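PDB 2INC: toluene, o-xylene monooxygenase oxygenase subunit from Pseudomonas stutzeri, which probably helps to hydroxylate toluene and o-xylene, as a helical, ferritin-like chain of a six-chain bacterial oxygenase. Local coordinates for residues B[18-23]-B[73-78]; B[63-68]-B[265-270]; B[88-93]-B[244-249]; B[118-123]-B[183-188]; B[205-210]-B[279-284]. All coordinates share one frame; numbering follows the deposited sequence.

Interactions 3 and 4 are buried, interactions 1 and 2 only partly so, and interaction 5 lies at the surface. Helix 76-99 serves both interaction 1, at its first turn, and interaction 3, farther along; helix 241-268 likewise joins interaction 3 to interaction 2, which lie on opposite sides of the chain's centre. Interactions 2 and 5 touch through Trp65 and Trp208, interactions 3 and 4 through Leu246 and Tyr118. Chemistry follows place: the less buried interactions 1 and 5 carry salt bridges between their segments, interaction 2 sets methionine sulfur among aromatic rings, interaction 3 is mostly aliphatic with one bridging water, and interaction 4 sets a tyrosine methylene over an indole face.

Interaction 1 of 5, residues B[18-23]-B[73-78]; sequences PSEYEV and QLVYRT
Glu20 and Arg77 form a two-pronged salt bridge joining helix 20-25 to the first turn of helix 76-99, while Tyr21 packs on the loop residues 73-75 that lead into the longer helix. Arg77 grips side-on: NE reaches Glu20 OE2 at 3.0 Å and NH2 reaches Glu20 OE1 at 2.9 Å, both nearly straight, each on a syn lone pair. The bend at chi3 (68°) puts Arg77 NE where it can do so, and the two flat groups lie 10° from coplanar. Val75 CG2 touches Glu20 OE2 at 3.9 Å, and its CG1 meets Tyr21 CA. Over one face of the Tyr21 ring, Gln73 CA makes a CH-pi contact; the phenol hydroxyl bonds to Asp70 N. Ser19 and Glu22 close a capping box at the helix start. A leucine in place of Arg77 would probably leave the Glu20 carboxylate without its mate and free to turn. With two bonds in one plane, the pairing holds both groups in a set orientation and probably balances their charges.

Interaction 2 of 5, residues B[63-68]-B[265-270]; sequences DDWNAF and VKMALE
At the edge of the Trp65 indole, near its plane, Ala268 CB lies 4.2 Å from Trp65 CH2, and Met267 CE approaches the same ring system obliquely, 4.0 Å from Trp65 CE3. Met267 SD lies 5.2 Å from the centroid of the Trp65 six-membered ring, again obliquely. The Phe68 ring receives its partner at the edge: Met267 SD stands 5.3 Å from its centroid and 3.6 Å from Phe68 CB. The two sulfur contacts are Met-aromatic. Met267 suits this place because its unbranched chain can run straight out of the helix; with CG anti to the backbone N (chi1 173°) and the rest extended, the methyl reaches into the 3-10 turn 65-67. There Met267 CE lies 3.2 Å from Asp64 O, a close approach, and 4.0 Å from Ala67 CB. Asp64 O is already bonded to Ala67 N, so the methyl packs against an engaged carbonyl. The loop 63-68, between helix 46-56 and helix 76-99, thus packs on the last turns of helix 241-268. Trp65 and Phe68 extend the packing to Leu264 of that helix and to Ile144 of helix 142-172, while Trp208 at the start of helix 208-237 meets the indole edge-to-face.

Interaction 3 of 5, residues B[88-93]-B[244-249]; sequences SYVQGL and GLLAQA
Val90 and Leu246, whose CA atoms are 6.8 Å apart, mark the nearest backbone approach of the antiparallel helical segments 88-93 and 244-249, whose axes approach to 10.7 Å at 168°. Val90 uses both its branches: CG1, anti to the backbone N (chi1 170°), meets Leu246 CD1 at 3.9 Å, while CG2 meets Ala249 CB at the same distance. A small alanine suits a spot that also takes the edge of the Tyr89 ring, where CE2 approaches Ala249 CB. One turn on, Leu93 CD1 presses on Leu245 CB at 3.6 Å, the two leucines crossing at about a right angle. Tyr89 OH donates to a water lying in the ring plane, 2.8 Å away, and that water donates to Leu245 O. His161 of helix 142-172 lies against Val90 and Leu246, and Gln96 of the second subunit packs on Tyr89, which places the pair within a ferritin-like helical bundle beside the subunit interface. Dispersion carries most of the contact, and the water adds one polar link, from buried phenol to carbonyl.

Interaction 4 of 5, residues B[118-123]-B[183-188]; sequences YTPARY and RDVWEN
Arg183, whose CB rests 3.4 Å from Tyr123 OH, makes a salt bridge: its NE reaches Glu187 OE2 at 2.8 Å, from above the carboxylate plane. That oxygen is also bonded to the backbone of another protein's chain. Tyr123 CB sits over the five-membered ring of Trp186, 3.4 Å from its centroid, a CH-pi contact. The two rings run nearly parallel (14°) but are slid apart and barely overlap. Chi1 (-66°) sets Tyr123 CG anti to the carbonyl carbon, beside Trp186 CD1; farther out, CE2 and OH meet Arg183, and OH accepts a bent bond from Arg122 NH2 at 3.1 Å. A type I turn, Tyr118 to Ala121, leads into helix 121-138; Pro120, whose fixed phi fits there, packs CG on Val185 CG1 at 3.6 Å. An alanine at Tyr123 would keep CB on the indole but would probably leave Arg122 NH2 without this acceptor and open a gap beside Arg183. Arg122 NE bonds to the backbone of another protein's chain, and its NH1 pairs with Glu182.

Interaction 5 of 5, residues B[205-210]-B[279-284]; sequences AWDWGE and QKWVAK
Glu210 lies over one face of the Trp281 indole, where the N-capped start of helix 208-237 meets helix 274-299. Its CB is 3.8 Å from Trp281 CE2. CG, anti to the backbone N (chi1 -160°), stands over the five-membered ring, 3.8 Å from its centroid, in a CH-pi contact. The chain stays extended, so CD comes to 3.9 Å from Trp281 NE1 with the carboxylate 6° from parallel to the indole. At the tip, OE2 accepts a hydrogen bond from Lys284 NZ at 2.9 Å on its syn lone pair, completing a salt bridge, and another from Trp285 NE1. A long lysine suits this exposed position because its extended chain can reach the acid. Gly209 fits for want of a side chain: its C is 3.2 Å from Trp281 CZ3, where a CB would clash. Asp207 caps the helix, its OD2 accepting from Glu210 N at 3.1 Å, weakly from Gly209 N, and bonding to Ser58 OG; the same oxygen lies 3.6 Å from Trp281 CH2.

Interaction 1 of 5, residues B[18-23]-B[73-78]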
# COMPACT_ATOMS: atom_id res chain seq x y z
N PRO B 18 -4.93 23.82 -2.79
CA PRO B 18 -3.50 23.49 -2.58
C PRO B 18 -3.07 22.07 -2.96
O PRO B 18 -3.75 21.11 -2.69
CB PRO B 18 -3.28 23.77 -1.09
CG PRO B 18 -4.29 24.87 -0.80
CD PRO B 18 -5.51 24.43 -1.58
N SER B 19 -1.91 21.97 -3.58
CA SER B 19 -1.30 20.70 -3.92
C SER B 19 -0.77 20.03 -2.65
O SER B 19 -0.56 20.68 -1.68
CB SER B 19 -0.13 20.98 -4.83
OG SER B 19 0.86 21.73 -4.13
N GLU B 20 -0.52 18.73 -2.72
CA GLU B 20 0.15 17.99 -1.66
C GLU B 20 1.45 18.71 -1.30
O GLU B 20 1.72 18.89 -0.12
CB GLU B 20 0.44 16.56 -2.13
CG GLU B 20 1.44 15.76 -1.23
CD GLU B 20 1.85 14.42 -1.86
OE1 GLU B 20 1.85 14.31 -3.12
OE2 GLU B 20 2.21 13.49 -1.12
N TYR B 21 2.19 19.20 -2.32
CA TYR B 21 3.45 19.92 -2.09
C TYR B 21 3.21 21.10 -1.14
O TYR B 21 3.96 21.28 -0.17
CB TYR B 21 4.15 20.33 -3.39
CG TYR B 21 5.31 21.27 -3.18
CD1 TYR B 21 6.53 20.82 -2.65
CD2 TYR B 21 5.20 22.63 -3.50
CE1 TYR B 21 7.58 21.69 -2.47
CE2 TYR B 21 6.23 23.51 -3.33
CZ TYR B 21 7.42 23.05 -2.78
OH TYR B 21 8.45 23.93 -2.61
N GLU B 22 2.24 21.95 -1.46
CA GLU B 22 1.95 23.08 -0.59
C GLU B 22 1.47 22.67 0.80
O GLU B 22 1.90 23.26 1.81
CB GLU B 22 0.96 24.02 -1.25
CG GLU B 22 1.59 24.76 -2.42
CD GLU B 22 0.56 25.51 -3.24
OE1 GLU B 22 -0.42 24.88 -3.74
OE2 GLU B 22 0.75 26.75 -3.38
N VAL B 23 0.63 21.65 0.86
CA VAL B 23 0.08 21.19 2.14
C VAL B 23 1.18 20.76 3.11
O VAL B 23 1.08 21.05 4.30
CB VAL B 23 -0.89 20.01 1.95
CG1 VAL B 23 -1.22 19.30 3.29
CG2 VAL B 23 -2.17 20.52 1.25
N GLN B 73 8.55 20.58 -7.19
CA GLN B 73 7.51 20.26 -6.19
C GLN B 73 7.77 18.98 -5.42
O GLN B 73 6.86 18.27 -5.05
CB GLN B 73 6.11 20.21 -6.84
CG GLN B 73 5.76 21.57 -7.44
CD GLN B 73 4.34 21.70 -7.94
OE1 GLN B 73 4.11 22.40 -8.94
NE2 GLN B 73 3.38 21.05 -7.29
N LEU B 74 9.03 18.70 -5.13
CA LEU B 74 9.35 17.43 -4.52
C LEU B 74 8.84 17.41 -3.10
O LEU B 74 8.92 18.41 -2.38
CB LEU B 74 10.87 17.24 -4.44
CG LEU B 74 11.56 16.76 -5.69
CD1 LEU B 74 13.10 16.68 -5.32
CD2 LEU B 74 11.02 15.39 -6.02
N VAL B 75 8.32 16.25 -2.72
CA VAL B 75 8.06 15.96 -1.33
C VAL B 75 8.73 14.63 -1.10
O VAL B 75 9.16 13.98 -2.04
CB VAL B 75 6.55 15.86 -0.97
CG1 VAL B 75 5.85 17.22 -1.27
CG2 VAL B 75 5.84 14.69 -1.69
N TYR B 76 8.81 14.25 0.16
CA TYR B 76 9.50 13.03 0.51
C TYR B 76 8.94 11.84 -0.28
O TYR B 76 9.71 11.02 -0.80
CB TYR B 76 9.28 12.80 1.96
CG TYR B 76 9.94 11.54 2.50
CD1 TYR B 76 9.24 10.31 2.50
CD2 TYR B 76 11.22 11.60 3.02
CE1 TYR B 76 9.85 9.13 2.99
CE2 TYR B 76 11.82 10.47 3.58
CZ TYR B 76 11.13 9.25 3.57
OH TYR B 76 11.81 8.17 4.14
N ARG B 77 7.62 11.75 -0.40
CA ARG B 77 7.01 10.60 -1.05
C ARG B 77 7.43 10.53 -2.51
O ARG B 77 7.72 9.44 -3.03
CB ARG B 77 5.49 10.67 -0.90
CG ARG B 77 4.78 9.47 -1.45
CD ARG B 77 3.25 9.75 -1.36
NE ARG B 77 2.85 10.81 -2.29
CZ ARG B 77 2.66 10.64 -3.60
NH1 ARG B 77 2.82 9.44 -4.18
NH2 ARG B 77 2.27 11.67 -4.35
N THR B 78 7.45 11.69 -3.18
CA THR B 78 7.72 11.70 -4.63
C THR B 78 9.25 11.64 -4.88
O THR B 78 9.69 11.06 -5.87
CB THR B 78 7.03 12.85 -5.32
OG1 THR B 78 7.39 14.07 -4.69
CG2 THR B 78 5.50 12.71 -5.24

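Interaction 2 of 5, residues B[63-68]-B[265-270]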
# COMPACT_ATOMS: atom_id res chain seq x y z
N ASP B 63 10.76 39.95 1.75
CA ASP B 63 9.82 40.10 2.88
C ASP B 63 9.01 38.85 3.11
O ASP B 63 8.33 38.76 4.11
CB ASP B 63 8.80 41.24 2.71
CG ASP B 63 9.43 42.59 2.45
OD1 ASP B 63 8.70 43.45 1.87
OD2 ASP B 63 10.60 42.82 2.81
N ASP B 64 9.01 37.93 2.15
CA ASP B 64 8.24 36.67 2.31
C ASP B 64 8.94 35.47 1.71
O ASP B 64 8.52 34.96 0.69
CB ASP B 64 6.88 36.81 1.66
CG ASP B 64 5.91 35.71 2.08
OD1 ASP B 64 6.17 34.98 3.11
OD2 ASP B 64 4.88 35.58 1.41
N TRP B 65 10.01 35.00 2.35
CA TRP B 65 10.73 33.86 1.79
C TRP B 65 9.87 32.61 1.78
O TRP B 65 10.13 31.67 1.01
CB TRP B 65 11.98 33.57 2.60
CG TRP B 65 13.14 34.52 2.34
CD1 TRP B 65 13.76 35.33 3.25
CD2 TRP B 65 13.83 34.73 1.10
NE1 TRP B 65 14.78 36.04 2.66
CE2 TRP B 65 14.86 35.68 1.34
CE3 TRP B 65 13.68 34.20 -0.20
CZ2 TRP B 65 15.71 36.13 0.35
CZ3 TRP B 65 14.54 34.65 -1.21
CH2 TRP B 65 15.54 35.62 -0.91
N ASN B 66 8.85 32.58 2.63
CA ASN B 66 7.87 31.47 2.57
C ASN B 66 7.08 31.30 1.28
O ASN B 66 6.53 30.21 1.07
CB ASN B 66 6.91 31.44 3.76
CG ASN B 66 7.54 30.81 5.05
OD1 ASN B 66 8.09 29.69 5.06
ND2 ASN B 66 7.40 31.53 6.13
N ALA B 67 7.02 32.35 0.44
CA ALA B 67 6.42 32.25 -0.88
C ALA B 67 7.22 31.36 -1.86
O ALA B 67 6.70 30.99 -2.90
CB ALA B 67 6.19 33.62 -1.50
N PHE B 68 8.45 31.01 -1.54
CA PHE B 68 9.24 30.21 -2.45
C PHE B 68 8.61 28.84 -2.69
O PHE B 68 8.12 28.19 -1.76
CB PHE B 68 10.67 30.00 -1.90
CG PHE B 68 11.53 29.11 -2.78
CD1 PHE B 68 11.99 29.57 -4.01
CD2 PHE B 68 11.81 27.77 -2.41
CE1 PHE B 68 12.75 28.73 -4.88
CE2 PHE B 68 12.58 26.95 -3.25
CZ PHE B 68 13.05 27.41 -4.46
N VAL B 265 16.98 32.26 -7.18
CA VAL B 265 17.62 33.49 -7.65
C VAL B 265 16.51 34.34 -8.29
O VAL B 265 16.42 35.57 -8.02
CB VAL B 265 18.73 33.21 -8.63
CG1 VAL B 265 19.07 34.49 -9.47
CG2 VAL B 265 19.96 32.69 -7.89
N LYS B 266 15.65 33.70 -9.08
CA LYS B 266 14.53 34.41 -9.69
C LYS B 266 13.75 35.19 -8.64
O LYS B 266 13.44 36.40 -8.80
CB LYS B 266 13.61 33.46 -10.44
CG LYS B 266 12.52 34.18 -11.20
CD LYS B 266 11.76 33.25 -12.07
CE LYS B 266 10.57 33.96 -12.68
NZ LYS B 266 9.56 32.99 -13.21
N MET B 267 13.36 34.48 -7.58
CA MET B 267 12.60 35.11 -6.53
C MET B 267 13.39 36.25 -5.89
O MET B 267 12.85 37.31 -5.67
CB MET B 267 12.17 34.07 -5.50
CG MET B 267 11.52 34.70 -4.31
SD MET B 267 11.02 33.37 -3.21
CE MET B 267 10.13 34.28 -1.97
N ALA B 268 14.67 36.02 -5.58
CA ALA B 268 15.50 37.05 -5.00
C ALA B 268 15.53 38.33 -5.86
O ALA B 268 15.49 39.44 -5.32
CB ALA B 268 16.92 36.53 -4.76
N LEU B 269 15.56 38.17 -7.18
CA LEU B 269 15.61 39.32 -8.12
C LEU B 269 14.33 40.16 -8.12
O LEU B 269 14.29 41.21 -8.73
CB LEU B 269 15.93 38.86 -9.53
CG LEU B 269 17.30 38.20 -9.73
CD1 LEU B 269 17.64 38.10 -11.25
CD2 LEU B 269 18.36 38.91 -9.00
N GLU B 270 13.28 39.71 -7.43
CA GLU B 270 12.07 40.52 -7.27
C GLU B 270 12.32 41.77 -6.42
O GLU B 270 11.62 42.77 -6.54
CB GLU B 270 10.93 39.72 -6.64
CG GLU B 270 10.36 38.57 -7.46
CD GLU B 270 9.47 37.68 -6.59
OE1 GLU B 270 9.31 37.97 -5.38
OE2 GLU B 270 8.92 36.68 -7.12

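Interaction 3 of 5, residues B[88-93]-B[244-249]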
# COMPACT_ATOMS: atom_id res chain seq x y z
N SER B 88 17.06 1.87 -9.49
CA SER B 88 16.85 0.57 -10.18
C SER B 88 17.68 0.60 -11.44
O SER B 88 18.22 -0.40 -11.86
CB SER B 88 15.38 0.38 -10.56
OG SER B 88 14.60 0.20 -9.38
N TYR B 89 17.74 1.77 -12.09
CA TYR B 89 18.56 1.90 -13.27
C TYR B 89 20.07 1.77 -12.98
O TYR B 89 20.77 0.96 -13.59
CB TYR B 89 18.22 3.21 -13.98
CG TYR B 89 19.18 3.59 -15.07
CD1 TYR B 89 19.32 2.81 -16.23
CD2 TYR B 89 19.94 4.74 -14.97
CE1 TYR B 89 20.23 3.16 -17.22
CE2 TYR B 89 20.86 5.08 -15.94
CZ TYR B 89 20.98 4.28 -17.08
OH TYR B 89 21.84 4.63 -18.09
N VAL B 90 20.59 2.57 -12.07
CA VAL B 90 22.01 2.51 -11.75
C VAL B 90 22.40 1.16 -11.20
O VAL B 90 23.43 0.60 -11.61
CB VAL B 90 22.41 3.66 -10.78
CG1 VAL B 90 23.84 3.44 -10.26
CG2 VAL B 90 22.29 4.95 -11.50
N GLN B 91 21.60 0.60 -10.32
CA GLN B 91 21.97 -0.68 -9.74
C GLN B 91 21.88 -1.79 -10.81
O GLN B 91 22.70 -2.69 -10.81
CB GLN B 91 21.25 -0.99 -8.41
CG GLN B 91 21.24 0.24 -7.38
CD GLN B 91 22.62 0.59 -6.68
OE1 GLN B 91 23.32 -0.28 -6.17
NE2 GLN B 91 22.97 1.89 -6.66
N GLY B 92 20.96 -1.66 -11.77
CA GLY B 92 20.97 -2.56 -12.87
C GLY B 92 22.26 -2.48 -13.67
O GLY B 92 22.82 -3.51 -14.02
N LEU B 93 22.69 -1.25 -14.01
CA LEU B 93 23.97 -1.04 -14.71
C LEU B 93 25.09 -1.69 -13.99
O LEU B 93 25.88 -2.40 -14.60
CB LEU B 93 24.36 0.42 -14.83
CG LEU B 93 23.65 1.13 -15.97
CD1 LEU B 93 23.97 2.66 -15.98
CD2 LEU B 93 24.02 0.44 -17.31
N GLY B 244 30.65 6.48 -17.92
CA GLY B 244 29.98 7.37 -18.90
C GLY B 244 28.51 7.43 -18.50
O GLY B 244 27.97 8.50 -18.31
N LEU B 245 27.90 6.27 -18.28
CA LEU B 245 26.47 6.25 -17.90
C LEU B 245 26.15 6.73 -16.49
O LEU B 245 25.14 7.40 -16.29
CB LEU B 245 25.88 4.86 -18.13
CG LEU B 245 25.80 4.45 -19.60
CD1 LEU B 245 25.41 2.97 -19.69
CD2 LEU B 245 24.79 5.33 -20.38
N LEU B 246 26.97 6.33 -15.53
CA LEU B 246 26.85 6.73 -14.13
C LEU B 246 26.86 8.27 -14.01
O LEU B 246 26.01 8.86 -13.30
CB LEU B 246 28.01 6.14 -13.32
CG LEU B 246 27.97 6.43 -11.81
CD1 LEU B 246 26.58 5.97 -11.28
CD2 LEU B 246 29.14 5.68 -11.04
N ALA B 247 27.80 8.92 -14.68
CA ALA B 247 27.95 10.35 -14.57
C ALA B 247 26.75 11.06 -15.19
O ALA B 247 26.24 12.08 -14.68
CB ALA B 247 29.31 10.80 -15.25
N GLN B 248 26.26 10.52 -16.30
CA GLN B 248 25.05 11.11 -16.91
C GLN B 248 23.83 10.94 -15.96
O GLN B 248 22.99 11.85 -15.88
CB GLN B 248 24.79 10.44 -18.26
CG GLN B 248 23.56 10.97 -18.99
CD GLN B 248 23.41 10.29 -20.34
OE1 GLN B 248 24.29 9.55 -20.75
NE2 GLN B 248 22.29 10.55 -21.03
N ALA B 249 23.74 9.77 -15.28
CA ALA B 249 22.66 9.50 -14.32
C ALA B 249 22.71 10.51 -13.17
O ALA B 249 21.71 11.02 -12.72
CB ALA B 249 22.78 8.12 -13.77
O HOH W 1 22.86 7.18 -17.93

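Interaction 4 of 5, residues B[118-123]-B[183-188]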
# COMPACT_ATOMS: atom_id res chain seq x y z
N TYR B 118 38.87 9.75 -10.46
CA TYR B 118 37.51 9.30 -10.11
C TYR B 118 37.28 8.96 -8.65
O TYR B 118 36.49 9.60 -7.96
CB TYR B 118 37.07 8.17 -11.08
CG TYR B 118 35.72 7.59 -10.67
CD1 TYR B 118 35.62 6.30 -10.15
CD2 TYR B 118 34.58 8.35 -10.78
CE1 TYR B 118 34.39 5.77 -9.75
CE2 TYR B 118 33.34 7.83 -10.37
CZ TYR B 118 33.27 6.55 -9.88
OH TYR B 118 32.04 6.04 -9.50
N THR B 119 37.98 7.96 -8.13
CA THR B 119 37.65 7.53 -6.80
C THR B 119 37.83 8.57 -5.66
O THR B 119 37.06 8.51 -4.67
CB THR B 119 38.25 6.17 -6.48
OG1 THR B 119 39.64 6.28 -6.59
CG2 THR B 119 37.75 5.12 -7.53
N PRO B 120 38.82 9.50 -5.76
CA PRO B 120 38.91 10.51 -4.70
C PRO B 120 37.73 11.44 -4.61
O PRO B 120 37.59 12.15 -3.63
CB PRO B 120 40.16 11.33 -5.05
CG PRO B 120 40.97 10.43 -5.90
CD PRO B 120 39.98 9.60 -6.68
N ALA B 121 36.87 11.43 -5.62
CA ALA B 121 35.65 12.22 -5.56
C ALA B 121 34.73 11.83 -4.38
O ALA B 121 33.81 12.58 -4.07
CB ALA B 121 34.90 12.13 -6.88
N ARG B 122 34.99 10.71 -3.66
CA ARG B 122 34.17 10.43 -2.48
C ARG B 122 34.31 11.59 -1.47
O ARG B 122 33.34 11.94 -0.77
CB ARG B 122 34.48 9.05 -1.88
CG ARG B 122 35.72 8.95 -0.98
CD ARG B 122 35.68 7.63 -0.23
NE ARG B 122 36.90 7.47 0.59
CZ ARG B 122 37.96 6.81 0.17
NH1 ARG B 122 37.91 6.20 -1.02
NH2 ARG B 122 39.02 6.70 0.95
N TYR B 123 35.50 12.19 -1.39
CA TYR B 123 35.71 13.35 -0.50
C TYR B 123 34.93 14.56 -1.02
O TYR B 123 34.19 15.24 -0.29
CB TYR B 123 37.22 13.63 -0.29
CG TYR B 123 37.84 12.47 0.46
CD1 TYR B 123 37.73 12.40 1.84
CD2 TYR B 123 38.49 11.42 -0.20
CE1 TYR B 123 38.23 11.33 2.55
CE2 TYR B 123 38.99 10.30 0.56
CZ TYR B 123 38.85 10.29 1.90
OH TYR B 123 39.29 9.22 2.70
N ARG B 183 42.43 9.36 0.11
CA ARG B 183 42.60 10.53 1.01
C ARG B 183 43.90 11.30 0.68
O ARG B 183 43.96 12.52 0.70
CB ARG B 183 42.61 10.08 2.47
CG ARG B 183 42.72 11.28 3.45
CD ARG B 183 42.58 10.81 4.86
NE ARG B 183 42.75 11.90 5.84
CZ ARG B 183 42.40 11.78 7.12
NH1 ARG B 183 41.87 10.67 7.58
NH2 ARG B 183 42.55 12.81 7.94
N ASP B 184 44.96 10.57 0.41
CA ASP B 184 46.23 11.18 0.09
C ASP B 184 46.17 11.88 -1.27
O ASP B 184 46.77 12.92 -1.49
CB ASP B 184 47.24 10.09 0.09
CG ASP B 184 47.61 9.69 1.49
OD1 ASP B 184 47.55 10.57 2.40
OD2 ASP B 184 47.99 8.53 1.68
N VAL B 185 45.45 11.30 -2.20
CA VAL B 185 45.25 11.99 -3.48
C VAL B 185 44.48 13.31 -3.24
O VAL B 185 44.93 14.37 -3.64
CB VAL B 185 44.51 11.11 -4.49
CG1 VAL B 185 44.33 11.83 -5.82
CG2 VAL B 185 45.29 9.86 -4.77
N TRP B 186 43.30 13.23 -2.61
CA TRP B 186 42.49 14.43 -2.32
C TRP B 186 43.33 15.50 -1.57
O TRP B 186 43.25 16.69 -1.88
CB TRP B 186 41.26 14.01 -1.49
CG TRP B 186 40.44 15.07 -0.87
CD1 TRP B 186 40.29 15.30 0.48
CD2 TRP B 186 39.60 16.03 -1.54
NE1 TRP B 186 39.42 16.32 0.68
CE2 TRP B 186 38.97 16.79 -0.53
CE3 TRP B 186 39.36 16.34 -2.89
CZ2 TRP B 186 38.09 17.83 -0.81
CZ3 TRP B 186 38.46 17.39 -3.17
CH2 TRP B 186 37.85 18.12 -2.14
N GLU B 187 44.10 15.06 -0.57
CA GLU B 187 44.89 16.03 0.23
C GLU B 187 46.16 16.57 -0.42
O GLU B 187 46.54 17.70 -0.09
CB GLU B 187 45.25 15.40 1.57
CG GLU B 187 44.03 15.28 2.46
CD GLU B 187 44.35 14.62 3.78
OE1 GLU B 187 45.51 14.36 4.01
OE2 GLU B 187 43.44 14.32 4.57
N ASN B 188 46.79 15.81 -1.34
CA ASN B 188 48.12 16.15 -1.88
C ASN B 188 48.30 16.31 -3.38
O ASN B 188 49.32 16.83 -3.82
CB ASN B 188 49.18 15.16 -1.34
CG ASN B 188 49.16 15.06 0.15
OD1 ASN B 188 49.57 16.00 0.84
ND2 ASN B 188 48.65 13.96 0.68

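Interaction 5 of 5, residues B[205-210]-B[279-284]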
# COMPACT_ATOMS: atom_id res chain seq x y z
N ALA B 205 31.42 29.48 4.88
CA ALA B 205 30.62 30.66 4.54
C ALA B 205 29.22 30.51 5.22
O ALA B 205 28.35 29.82 4.65
CB ALA B 205 30.43 30.69 3.04
N TRP B 206 29.00 31.12 6.40
CA TRP B 206 27.86 30.73 7.24
C TRP B 206 26.56 31.48 6.93
O TRP B 206 25.47 31.02 7.28
CB TRP B 206 28.17 30.87 8.73
CG TRP B 206 29.42 30.26 9.18
CD1 TRP B 206 30.47 30.91 9.80
CD2 TRP B 206 29.76 28.86 9.18
NE1 TRP B 206 31.44 30.00 10.15
CE2 TRP B 206 31.03 28.74 9.79
CE3 TRP B 206 29.10 27.70 8.73
CZ2 TRP B 206 31.67 27.52 9.93
CZ3 TRP B 206 29.72 26.49 8.87
CH2 TRP B 206 31.01 26.40 9.48
N ASP B 207 26.68 32.62 6.27
CA ASP B 207 25.53 33.39 5.88
C ASP B 207 24.71 32.55 4.92
O ASP B 207 25.27 31.99 3.98
CB ASP B 207 26.00 34.64 5.20
CG ASP B 207 24.88 35.52 4.78
OD1 ASP B 207 24.60 36.49 5.50
OD2 ASP B 207 24.24 35.21 3.76
N TRP B 208 23.40 32.45 5.13
CA TRP B 208 22.64 31.50 4.31
C TRP B 208 22.75 31.80 2.83
O TRP B 208 22.91 30.86 2.00
CB TRP B 208 21.19 31.36 4.78
CG TRP B 208 20.21 32.39 4.23
CD1 TRP B 208 19.90 33.57 4.77
CD2 TRP B 208 19.49 32.30 2.99
NE1 TRP B 208 18.98 34.24 3.97
CE2 TRP B 208 18.73 33.47 2.87
CE3 TRP B 208 19.40 31.32 2.00
CZ2 TRP B 208 17.86 33.69 1.80
CZ3 TRP B 208 18.55 31.55 0.90
CH2 TRP B 208 17.81 32.74 0.81
N GLY B 209 22.69 33.10 2.49
CA GLY B 209 22.70 33.52 1.07
C GLY B 209 24.07 33.32 0.46
O GLY B 209 24.21 32.91 -0.69
N GLU B 210 25.11 33.61 1.21
CA GLU B 210 26.46 33.28 0.74
C GLU B 210 26.68 31.79 0.57
O GLU B 210 27.37 31.36 -0.38
CB GLU B 210 27.55 33.82 1.65
CG GLU B 210 28.84 33.87 0.84
CD GLU B 210 30.01 34.51 1.57
OE1 GLU B 210 29.88 34.86 2.76
OE2 GLU B 210 31.07 34.66 0.91
N GLN B 279 25.72 39.04 -7.32
CA GLN B 279 26.87 39.21 -8.22
C GLN B 279 28.16 39.46 -7.49
O GLN B 279 29.21 39.03 -7.95
CB GLN B 279 26.61 40.31 -9.22
CG GLN B 279 25.56 39.91 -10.17
CD GLN B 279 25.22 41.03 -11.12
OE1 GLN B 279 25.16 42.20 -10.74
NE2 GLN B 279 24.97 40.68 -12.36
N LYS B 280 28.08 40.11 -6.35
CA LYS B 280 29.26 40.34 -5.53
C LYS B 280 29.77 39.06 -4.91
O LYS B 280 30.99 38.86 -4.75
CB LYS B 280 28.97 41.34 -4.43
CG LYS B 280 30.21 41.79 -3.64
CD LYS B 280 29.92 42.74 -2.38
CE LYS B 280 28.81 43.80 -2.61
NZ LYS B 280 28.69 44.26 -4.05
N TRP B 281 28.86 38.21 -4.48
CA TRP B 281 29.29 36.90 -3.91
C TRP B 281 29.85 35.99 -5.00
O TRP B 281 30.89 35.35 -4.81
CB TRP B 281 28.11 36.22 -3.21
CG TRP B 281 27.82 36.74 -1.84
CD1 TRP B 281 28.71 37.27 -0.93
CD2 TRP B 281 26.56 36.68 -1.18
NE1 TRP B 281 28.05 37.60 0.24
CE2 TRP B 281 26.73 37.22 0.12
CE3 TRP B 281 25.28 36.23 -1.56
CZ2 TRP B 281 25.68 37.33 1.03
CZ3 TRP B 281 24.23 36.35 -0.64
CH2 TRP B 281 24.45 36.90 0.63
N VAL B 282 29.19 35.98 -6.15
CA VAL B 282 29.67 35.25 -7.33
C VAL B 282 31.09 35.74 -7.68
O VAL B 282 31.99 34.93 -7.92
CB VAL B 282 28.67 35.35 -8.54
CG1 VAL B 282 29.34 34.90 -9.84
CG2 VAL B 282 27.41 34.45 -8.32
N ALA B 283 31.32 37.07 -7.62
CA ALA B 283 32.64 37.59 -8.00
C ALA B 283 33.71 37.23 -7.02
O ALA B 283 34.86 37.07 -7.42
CB ALA B 283 32.61 39.12 -8.27
N LYS B 284 33.35 37.05 -5.75
CA LYS B 284 34.30 36.59 -4.71
C LYS B 284 34.71 35.12 -4.93
O LYS B 284 35.88 34.76 -4.75
CB LYS B 284 33.65 36.76 -3.32
CG LYS B 284 34.34 36.07 -2.15
CD LYS B 284 33.55 36.23 -0.82
CE LYS B 284 34.27 35.45 0.27
NZ LYS B 284 33.72 35.66 1.61